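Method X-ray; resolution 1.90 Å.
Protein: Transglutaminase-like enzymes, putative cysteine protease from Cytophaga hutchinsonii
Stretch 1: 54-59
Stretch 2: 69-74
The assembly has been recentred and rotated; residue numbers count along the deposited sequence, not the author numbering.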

ATOM      1  N   PRO B  54      15.557  26.845  30.875  1.00 15.73           N
ATOM      2  CA  PRO B  54      16.637  26.915  29.877  1.00 16.38           C
ATOM      3  C   PRO B  54      17.237  25.536  29.613  1.00 16.52           C
ATOM      4  O   PRO B  54      17.714  24.880  30.531  1.00 17.34           O
ATOM      5  N   ILE B  55      17.147  25.069  28.380  1.00 16.94           N
ATOM      6  CA  ILE B  55      17.846  23.843  27.983  1.00 17.08           C
ATOM      7  C   ILE B  55      18.850  24.219  26.904  1.00 17.14           C
ATOM      8  O   ILE B  55      18.530  25.011  26.014  1.00 16.99           O
ATOM      9  N   GLU B  56      20.056  23.665  27.011  1.00 17.34           N
ATOM     10  CA  GLU B  56      21.129  23.856  26.038  1.00 18.23           C
ATOM     11  C   GLU B  56      20.601  23.547  24.635  1.00 18.18           C
ATOM     12  O   GLU B  56      19.951  22.523  24.421  1.00 18.24           O
ATOM     13  N   ILE B  57      20.873  24.436  23.690  1.00 18.05           N
ATOM     14  CA  ILE B  57      20.320  24.307  22.341  1.00 18.49           C
ATOM     15  C   ILE B  57      21.372  24.673  21.287  1.00 18.39           C
ATOM     16  O   ILE B  57      22.160  25.587  21.497  1.00 18.61           O
ATOM     17  N   GLU B  58      21.412  23.927  20.179  1.00 18.23           N
ATOM     18  CA  GLU B  58      22.383  24.168  19.107  1.00 18.26           C
ATOM     19  C   GLU B  58      21.678  24.296  17.758  1.00 18.15           C
ATOM     20  O   GLU B  58      20.803  23.489  17.432  1.00 16.91           O
ATOM     21  N   GLU B  59      22.062  25.316  16.990  1.00 18.36           N
ATOM     22  CA  GLU B  59      21.571  25.492  15.620  1.00 18.88           C
ATOM     23  C   GLU B  59      22.534  24.854  14.626  1.00 18.83           C
ATOM     24  O   GLU B  59      23.742  24.993  14.763  1.00 18.99           O
ATOM     25  N   PHE B  69      18.062  24.337  11.525  1.00 16.59           N
ATOM     26  CA  PHE B  69      17.594  23.397  12.533  1.00 16.56           C
ATOM     27  C   PHE B  69      18.138  23.771  13.903  1.00 17.14           C
ATOM     28  O   PHE B  69      19.219  24.336  13.996  1.00 17.66           O
ATOM     29  N   VAL B  70      17.386  23.469  14.960  1.00 17.31           N
ATOM     30  CA  VAL B  70      17.915  23.603  16.318  1.00 17.26           C
ATOM     31  C   VAL B  70      17.645  22.319  17.069  1.00 16.75           C
ATOM     32  O   VAL B  70      16.569  21.732  16.939  1.00 17.15           O
ATOM     33  N   ARG B  71      18.613  21.878  17.856  1.00 15.98           N
ATOM     34  CA  ARG B  71      18.430  20.632  18.577  1.00 16.10           C
ATOM     35  C   ARG B  71      18.777  20.736  20.048  1.00 16.16           C
ATOM     36  O   ARG B  71      19.668  21.498  20.443  1.00 15.70           O
ATOM     37  N   LEU B  72      18.056  19.950  20.839  1.00 16.76           N
ATOM     38  CA  LEU B  72      18.224  19.891  22.281  1.00 17.10           C
ATOM     39  C   LEU B  72      17.812  18.516  22.750  1.00 17.46           C
ATOM     40  O   LEU B  72      17.095  17.802  22.035  1.00 17.43           O
ATOM     41  N   LYS B  73      18.262  18.139  23.942  1.00 17.22           N
ATOM     42  CA  LYS B  73      17.805  16.899  24.552  1.00 18.10           C
ATOM     43  C   LYS B  73      17.055  17.205  25.850  1.00 18.03           C
ATOM     44  O   LYS B  73      17.362  18.184  26.533  1.00 17.31           O
ATOM     45  N   ALA B  74      16.064  16.375  26.154  1.00 18.11           N
ATOM     46  CA  ALA B  74      15.209  16.574  27.311  1.00 18.97           C
ATOM     47  C   ALA B  74      15.125  15.287  28.132  1.00 19.25           C
ATOM     48  O   ALA B  74      15.046  14.198  27.577  1.00 19.53           O
TER

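The apolar centre of this contact is a small cluster built from Ile55 and Ile57 on one stretch and Leu72 and Val70 on the other. Ile55 and Leu72 both direct their CA-to-CB bonds toward the opposing stretch, and they meet with Ile55 CG2 3.9 Å from Leu72 CB. Ile55 holds chi1 in m and chi2 in t; the same methyl also lies over backbone, with Ile55 CG2 3.4 Å from Lys73 O. Leu72 takes the p, p combination, unusual for leucine, and is buried. Its CB packs against main chain as well as side chain, coming 3.4 Å from Glu56 O.

Ile57 leaves its backbone sideways, yet it joins the cluster through its reach. With chi1 and chi2 both t, the delta methyl spans two residues of the partner strand: Ile57 CD1 is 3.8 Å from Leu72 CD2 and also 3.8 Å from Val70 CB. One methyl thus bridges alternate positions, i and i+2, whose side chains a strand would place on a common side. Val70, chi1 m, passes the apolar surface on to Glu59, where Val70 CG1 lies 3.9 Å from Glu59 CB. Here the methylene of an acidic residue, extended with chi1 and chi2 in t, serves as hydrocarbon, while its carboxylate oxygens find hydrogen bonds next to the stretches. Glu59 and Val70 form a non-hydrogen-bonded antiparallel pair and share a face of the sheet; their CA atoms are 4.2 Å apart, a close spacing that suits direct side-chain packing.

One step along the register the pattern inverts. Glu58 and Arg71 form the hydrogen-bonded pair, with Glu58 N donating to Arg71 O at 3.0 Å and Arg71 N to Glu58 O at 2.8 Å. Their side chains occupy the other face from Glu59 and Val70, and the ends of both come nearer to the opposing stretch than their first bonds suggest. Glu58 is t, t; Arg71 starts from p and then runs out through t at chi2 and chi3. The result is a salt bridge, Arg71 NE to Glu58 OE1 at 3.1 Å, with the carboxylate oxygen at the edge of the guanidinium, near its plane. A weak hydrogen bond from Arg71 NH1 to the same Glu58 OE1, at 3.2 Å, accompanies it. Arg71 NH1 and NH2 are also hydrogen-bonded elsewhere in the structure, so this buried arginine does not depend on Glu58 alone.

At the other end, direct backbone pairing gives way to solvent. A water donates to Glu56 O at 2.6 Å and accepts from Lys73 N at 2.9 Å, linking the two main chains without a direct hydrogen bond. The flanking side chains add little: Glu56, t, t, leaves sideways, and Lys73, p at chi1 and t beyond, points away. The design lesson is one of alternation: hydrocarbon around Leu72 and Val70, a cross-strand ion pair on the other face, and a water where the chains no longer pair directly.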

ATOM      1  CB  PRO B  54      17.673  27.849  30.518  1.00 16.36           C
ATOM      2  CG  PRO B  54      16.991  28.482  31.705  1.00 16.75           C
ATOM      3  CD  PRO B  54      15.892  27.557  32.121  1.00 16.07           C
ATOM      4  CB  ILE B  55      16.878  22.742  27.468  1.00 17.18           C
ATOM      5  CG1 ILE B  55      15.989  22.226  28.598  1.00 17.34           C
ATOM      6  CG2 ILE B  55      17.656  21.569  26.849  1.00 16.60           C
ATOM      7  CD1 ILE B  55      14.699  21.600  28.110  1.00 18.31           C
ATOM      8  CB  GLU B  56      22.307  22.930  26.398  1.00 18.39           C
ATOM      9  CG  GLU B  56      23.500  22.932  25.425  1.00 20.91           C
ATOM     10  CD  GLU B  56      24.651  22.031  25.893  1.00 23.42           C
ATOM     11  OE1 GLU B  56      25.098  22.173  27.054  1.00 24.83           O
ATOM     12  OE2 GLU B  56      25.120  21.187  25.100  1.00 23.79           O
ATOM     13  CB  ILE B  57      18.987  25.112  22.211  1.00 18.53           C
ATOM     14  CG1 ILE B  57      18.318  24.874  20.856  1.00 19.55           C
ATOM     15  CG2 ILE B  57      19.200  26.605  22.489  1.00 19.22           C
ATOM     16  CD1 ILE B  57      16.810  24.986  20.912  1.00 20.29           C
ATOM     17  CB  GLU B  58      23.415  23.026  19.041  1.00 18.42           C
ATOM     18  CG  GLU B  58      24.564  23.265  18.033  1.00 20.80           C
ATOM     19  CD  GLU B  58      25.209  21.978  17.491  1.00 23.40           C
ATOM     20  OE1 GLU B  58      24.856  20.862  17.932  1.00 24.91           O
ATOM     21  OE2 GLU B  58      26.077  22.085  16.608  1.00 24.37           O
ATOM     22  CB  GLU B  59      21.390  26.973  15.262  1.00 19.31           C
ATOM     23  CG  GLU B  59      20.841  27.165  13.816  1.00 20.05           C
ATOM     24  CD  GLU B  59      20.750  28.622  13.364  1.00 21.42           C
ATOM     25  OE1 GLU B  59      20.578  29.508  14.234  1.00 20.01           O
ATOM     26  OE2 GLU B  59      20.822  28.873  12.133  1.00 18.04           O
ATOM     27  CB  PHE B  69      18.047  21.985  12.166  1.00 16.35           C
ATOM     28  CG  PHE B  69      17.433  21.459  10.891  1.00 15.34           C
ATOM     29  CD1 PHE B  69      16.074  21.136  10.840  1.00 14.68           C
ATOM     30  CD2 PHE B  69      18.216  21.266   9.755  1.00 15.36           C
ATOM     31  CE1 PHE B  69      15.481  20.633   9.666  1.00 15.13           C
ATOM     32  CE2 PHE B  69      17.658  20.754   8.568  1.00 17.26           C
ATOM     33  CZ  PHE B  69      16.271  20.431   8.519  1.00 15.50           C
ATOM     34  CB  VAL B  70      17.328  24.822  17.113  1.00 18.06           C
ATOM     35  CG1 VAL B  70      17.787  26.152  16.504  1.00 17.54           C
ATOM     36  CG2 VAL B  70      15.822  24.752  17.173  1.00 17.60           C
ATOM     37  CB  ARG B  71      19.200  19.486  17.919  1.00 15.70           C
ATOM     38  CG  ARG B  71      20.660  19.759  17.724  1.00 16.66           C
ATOM     39  CD  ARG B  71      21.393  18.526  17.166  1.00 16.00           C
ATOM     40  NE  ARG B  71      22.717  18.923  16.712  1.00 18.02           N
ATOM     41  CZ  ARG B  71      23.534  18.157  15.998  1.00 19.72           C
ATOM     42  NH1 ARG B  71      24.717  18.626  15.636  1.00 18.91           N
ATOM     43  NH2 ARG B  71      23.168  16.923  15.652  1.00 18.61           N
ATOM     44  CB  LEU B  72      17.350  20.953  22.972  1.00 17.32           C
ATOM     45  CG  LEU B  72      15.828  20.945  22.793  1.00 17.77           C
ATOM     46  CD1 LEU B  72      15.160  19.860  23.630  1.00 16.10           C
ATOM     47  CD2 LEU B  72      15.291  22.323  23.216  1.00 19.02           C
ATOM     48  CB  LYS B  73      18.963  15.907  24.759  1.00 18.42           C
ATOM     49  CG  LYS B  73      20.114  16.401  25.637  1.00 20.17           C
ATOM     50  CD  LYS B  73      21.266  15.387  25.681  1.00 22.39           C
ATOM     51  CE  LYS B  73      22.006  15.491  27.022  1.00 25.56           C
ATOM     52  NZ  LYS B  73      23.385  14.907  27.000  1.00 26.82           N
ATOM     53  CB  ALA B  74      13.821  17.011  26.868  1.00 19.00           C
TER
HETATM   54  O   HOH W   1      20.228  20.006  25.019  1.00 11.35           O